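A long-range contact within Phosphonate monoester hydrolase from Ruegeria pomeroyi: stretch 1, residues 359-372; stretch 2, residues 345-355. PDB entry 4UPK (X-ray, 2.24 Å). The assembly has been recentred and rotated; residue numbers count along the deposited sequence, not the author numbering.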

# COMPACT_ATOMS: atom_id res chain seq x y z
N GLY A 359 20.29 21.46 -28.62
CA GLY A 359 19.72 20.64 -27.55
C GLY A 359 20.64 19.54 -27.05
O GLY A 359 21.87 19.68 -27.04
N LYS A 360 20.03 18.40 -26.65
CA LYS A 360 20.74 17.27 -26.06
C LYS A 360 20.28 15.88 -26.54
O LYS A 360 20.73 14.88 -25.99
CB LYS A 360 20.77 17.41 -24.51
CG LYS A 360 19.41 17.47 -23.83
CD LYS A 360 18.73 18.81 -23.94
CE LYS A 360 17.50 18.82 -23.12
NZ LYS A 360 16.57 19.87 -23.59
N MET A 361 19.40 15.80 -27.58
CA MET A 361 18.94 14.52 -28.17
C MET A 361 19.94 14.05 -29.24
O MET A 361 19.67 14.06 -30.44
CB MET A 361 17.50 14.60 -28.72
CG MET A 361 16.42 14.58 -27.63
SD MET A 361 16.27 13.06 -26.63
CE MET A 361 15.65 11.91 -27.88
N THR A 362 21.15 13.69 -28.76
CA THR A 362 22.29 13.23 -29.55
C THR A 362 23.22 12.36 -28.69
O THR A 362 22.90 12.08 -27.53
CB THR A 362 22.99 14.43 -30.25
OG1 THR A 362 23.96 13.92 -31.15
CG2 THR A 362 23.64 15.39 -29.27
N VAL A 363 24.38 11.96 -29.26
CA VAL A 363 25.36 11.07 -28.64
C VAL A 363 26.72 11.74 -28.38
O VAL A 363 27.60 11.11 -27.79
CB VAL A 363 25.51 9.73 -29.42
CG1 VAL A 363 24.18 8.98 -29.47
CG2 VAL A 363 26.06 9.96 -30.83
N TYR A 364 26.90 13.01 -28.82
CA TYR A 364 28.16 13.73 -28.60
C TYR A 364 28.28 14.23 -27.17
O TYR A 364 27.26 14.56 -26.54
CB TYR A 364 28.39 14.86 -29.63
CG TYR A 364 28.56 14.37 -31.05
CD1 TYR A 364 29.51 13.39 -31.37
CD2 TYR A 364 27.79 14.89 -32.09
CE1 TYR A 364 29.68 12.94 -32.68
CE2 TYR A 364 27.97 14.47 -33.41
CZ TYR A 364 28.91 13.49 -33.69
OH TYR A 364 29.07 13.04 -34.99
N ASP A 365 29.53 14.27 -26.66
CA ASP A 365 29.90 14.65 -25.30
C ASP A 365 29.31 15.96 -24.79
O ASP A 365 28.91 16.02 -23.63
CB ASP A 365 31.43 14.58 -25.09
CG ASP A 365 32.01 13.17 -25.07
OD1 ASP A 365 31.22 12.19 -24.98
OD2 ASP A 365 33.24 13.04 -25.11
N ALA A 366 29.24 17.01 -25.66
CA ALA A 366 28.70 18.32 -25.30
C ALA A 366 27.26 18.25 -24.72
O ALA A 366 26.90 19.08 -23.89
CB ALA A 366 28.78 19.29 -26.48
N ALA A 367 26.50 17.21 -25.10
CA ALA A 367 25.13 16.97 -24.60
C ALA A 367 25.10 16.37 -23.17
O ALA A 367 24.05 16.40 -22.53
CB ALA A 367 24.38 16.07 -25.57
N TYR A 368 26.25 15.82 -22.68
CA TYR A 368 26.37 15.09 -21.40
C TYR A 368 27.39 15.65 -20.45
O TYR A 368 27.16 15.57 -19.25
CB TYR A 368 26.66 13.58 -21.61
CG TYR A 368 25.66 12.89 -22.51
CD1 TYR A 368 25.81 12.91 -23.89
CD2 TYR A 368 24.57 12.20 -21.98
CE1 TYR A 368 24.87 12.31 -24.73
CE2 TYR A 368 23.63 11.58 -22.81
CZ TYR A 368 23.78 11.66 -24.19
OH TYR A 368 22.88 11.08 -25.05
N HIS A 369 28.54 16.14 -20.96
CA HIS A 369 29.62 16.72 -20.16
C HIS A 369 29.09 17.95 -19.37
O HIS A 369 28.65 18.95 -19.94
CB HIS A 369 30.84 17.08 -21.04
CG HIS A 369 32.12 17.23 -20.27
ND1 HIS A 369 33.27 17.70 -20.87
CD2 HIS A 369 32.39 16.96 -18.97
CE1 HIS A 369 34.20 17.69 -19.93
NE2 HIS A 369 33.72 17.26 -18.77
N THR A 370 29.06 17.81 -18.04
CA THR A 370 28.50 18.83 -17.15
C THR A 370 29.45 19.26 -16.05
O THR A 370 30.25 18.45 -15.58
CB THR A 370 27.14 18.38 -16.60
OG1 THR A 370 27.22 17.01 -16.19
CG2 THR A 370 26.05 18.52 -17.60
N PRO A 371 29.39 20.55 -15.62
CA PRO A 371 30.26 20.97 -14.52
C PRO A 371 29.79 20.38 -13.19
O PRO A 371 28.61 20.07 -13.02
CB PRO A 371 30.13 22.50 -14.54
CG PRO A 371 28.76 22.76 -15.11
CD PRO A 371 28.51 21.64 -16.09
N LEU A 372 30.74 20.18 -12.26
CA LEU A 372 30.48 19.66 -10.93
C LEU A 372 31.47 20.25 -9.92
O LEU A 372 32.68 20.08 -10.05
CB LEU A 372 30.46 18.10 -10.86
CG LEU A 372 30.25 17.49 -9.45
CD1 LEU A 372 28.91 17.87 -8.84
CD2 LEU A 372 30.37 16.01 -9.47
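Stretch 2, residues 345-355: TADHGEMLGDR

Stretch 2 enters as the end of a strand, Thr345 and Ala346, and continues as loop to Arg355. Stretch 1 is mostly loop, with a short 3-10 segment at 365-367. From Thr345 to Gly349 the two chains run in opposite directions: Thr345 lies by Leu372 (CA to CA, 4.5 Å), Ala346 by Thr370 (CA to CA, 5.5 Å) and Gly349 by Ala367 (CA to CA, 4.1 Å). Beyond that point Glu350 comes beside Gly359, at the other end of stretch 1 (CA to CA, 4.9 Å). The contact buries 850 Å², both sides summed.

Met351 covers the most surface. Its backbone N donates to Gly359 O at 2.8 Å. Its side chain is m at chi1, chi2 and chi3 and packs against several residues of stretch 1. The SD lies 3.8 Å from Ala366 CB and 4.2 Å from Ala367 CB. The CE reaches Tyr364 CB at 3.8 Å, and the CG lies 3.6 Å from Thr362 CG2. Met351 also opens a type I' turn that ends at Asp354, closed by Asp354 N to Met351 O at 3.1 Å.

Tyr364 is the next largest. Beyond the turn, the guanidinium of Arg355 lies flat on its ring, with centres 4.3 Å apart and planes at 24°. The cation-pi contact is off-centre. Arg355 NH2 and Tyr364 OH are 3.3 Å apart, but the angle is too poor for a hydrogen bond. A water joins them instead: it accepts from Arg355 NH2 at 3.1 Å and donates to Tyr364 OH at 2.8 Å.

His348 and Ala366 each cover 62 Å². Lys360 CE sits over one face of the His348 ring, 3.5 Å from His348 NE2, in a CH-pi contact. Ala366 O receives a weak bond from Glu350 N at 3.2 Å. Gly349 CA also lies 3.2 Å from Ala366 O, a CA-H...O contact. A CB on Gly349 would point toward stretch 1 and come 1.9 Å from Ala366 O, a clash. Gly349 N donates to Ala367 O at 2.9 Å.

The Glu350 side chain starts away from stretch 1, but its end returns. Its OE2 accepts from Gly359 N at 2.8 Å and, within stretch 2, from Leu352 N at 2.9 Å. One carboxylate oxygen thus ties Gly359 to the turn.

At the strand end, Thr345 OG1 donates to Pro371 O at 2.9 Å. Pro371 CD packs on Ala346 CB at 3.8 Å. Thr370 CG2 lies 3.4 Å from His348 C. Another water donates to Ala346 O at 3.0 Å and lies 2.7 Å from Thr370 OG1.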

# COMPACT_ATOMS: atom_id res chain seq x y z
N THR A 345 26.03 21.56 -9.95
CA THR A 345 26.15 20.81 -11.19
C THR A 345 25.13 21.31 -12.23
O THR A 345 24.32 22.19 -11.94
CB THR A 345 25.97 19.27 -10.89
OG1 THR A 345 26.44 18.50 -12.01
CG2 THR A 345 24.53 18.89 -10.53
N ALA A 346 25.16 20.72 -13.43
CA ALA A 346 24.17 20.86 -14.48
C ALA A 346 23.60 19.46 -14.72
O ALA A 346 24.31 18.48 -14.50
CB ALA A 346 24.77 21.43 -15.76
N ASP A 347 22.33 19.37 -15.11
CA ASP A 347 21.63 18.11 -15.38
C ASP A 347 22.15 17.41 -16.66
O ASP A 347 22.37 16.20 -16.66
CB ASP A 347 20.13 18.38 -15.47
CG ASP A 347 19.31 17.14 -15.62
OD1 ASP A 347 18.96 16.54 -14.59
OD2 ASP A 347 19.00 16.78 -16.77
N HIS A 348 22.36 18.18 -17.72
CA HIS A 348 22.83 17.78 -19.04
C HIS A 348 23.46 19.01 -19.69
O HIS A 348 23.44 20.11 -19.13
CB HIS A 348 21.64 17.27 -19.93
CG HIS A 348 20.48 18.22 -19.96
ND1 HIS A 348 19.42 18.08 -19.10
CD2 HIS A 348 20.32 19.37 -20.66
CE1 HIS A 348 18.65 19.14 -19.29
NE2 HIS A 348 19.14 19.93 -20.24
N GLY A 349 24.01 18.80 -20.88
CA GLY A 349 24.62 19.82 -21.70
C GLY A 349 23.70 20.33 -22.78
O GLY A 349 22.48 20.17 -22.73
N GLU A 350 24.31 20.98 -23.77
CA GLU A 350 23.65 21.68 -24.86
C GLU A 350 24.62 21.68 -26.02
O GLU A 350 25.75 22.10 -25.82
CB GLU A 350 23.39 23.14 -24.38
CG GLU A 350 22.83 24.11 -25.42
CD GLU A 350 21.72 23.57 -26.29
OE1 GLU A 350 20.68 23.17 -25.72
OE2 GLU A 350 21.92 23.44 -27.51
N MET A 351 24.19 21.22 -27.22
CA MET A 351 25.06 21.22 -28.42
C MET A 351 25.47 22.62 -28.85
O MET A 351 26.62 22.83 -29.20
CB MET A 351 24.45 20.42 -29.58
CG MET A 351 24.42 18.93 -29.30
SD MET A 351 26.01 18.18 -28.85
CE MET A 351 26.92 18.32 -30.45
N LEU A 352 24.53 23.58 -28.78
CA LEU A 352 24.74 25.00 -29.06
C LEU A 352 25.28 25.28 -30.49
O LEU A 352 26.10 26.18 -30.70
CB LEU A 352 25.62 25.60 -27.96
CG LEU A 352 25.35 27.04 -27.58
CD1 LEU A 352 24.05 27.18 -26.82
CD2 LEU A 352 26.52 27.61 -26.79
N GLY A 353 24.78 24.51 -31.46
CA GLY A 353 25.19 24.67 -32.85
C GLY A 353 26.29 23.72 -33.25
O GLY A 353 26.55 23.55 -34.45
N ASP A 354 26.98 23.11 -32.25
CA ASP A 354 28.05 22.15 -32.49
C ASP A 354 27.48 21.00 -33.28
O ASP A 354 26.39 20.51 -32.95
CB ASP A 354 28.67 21.63 -31.17
CG ASP A 354 29.65 22.56 -30.48
OD1 ASP A 354 29.84 23.70 -30.97
OD2 ASP A 354 30.23 22.16 -29.45
N ARG A 355 28.20 20.58 -34.36
CA ARG A 355 27.85 19.44 -35.23
C ARG A 355 26.48 19.62 -35.93
O ARG A 355 25.76 18.64 -36.13
CB ARG A 355 27.93 18.09 -34.46
CG ARG A 355 29.16 17.93 -33.56
CD ARG A 355 30.48 18.15 -34.31
NE ARG A 355 30.62 17.21 -35.42
CZ ARG A 355 31.13 15.99 -35.31
NH1 ARG A 355 31.60 15.55 -34.15
NH2 ARG A 355 31.20 15.19 -36.37
O HOH W 1 24.98 15.65 -15.39
O HOH W 2 31.22 12.08 -36.46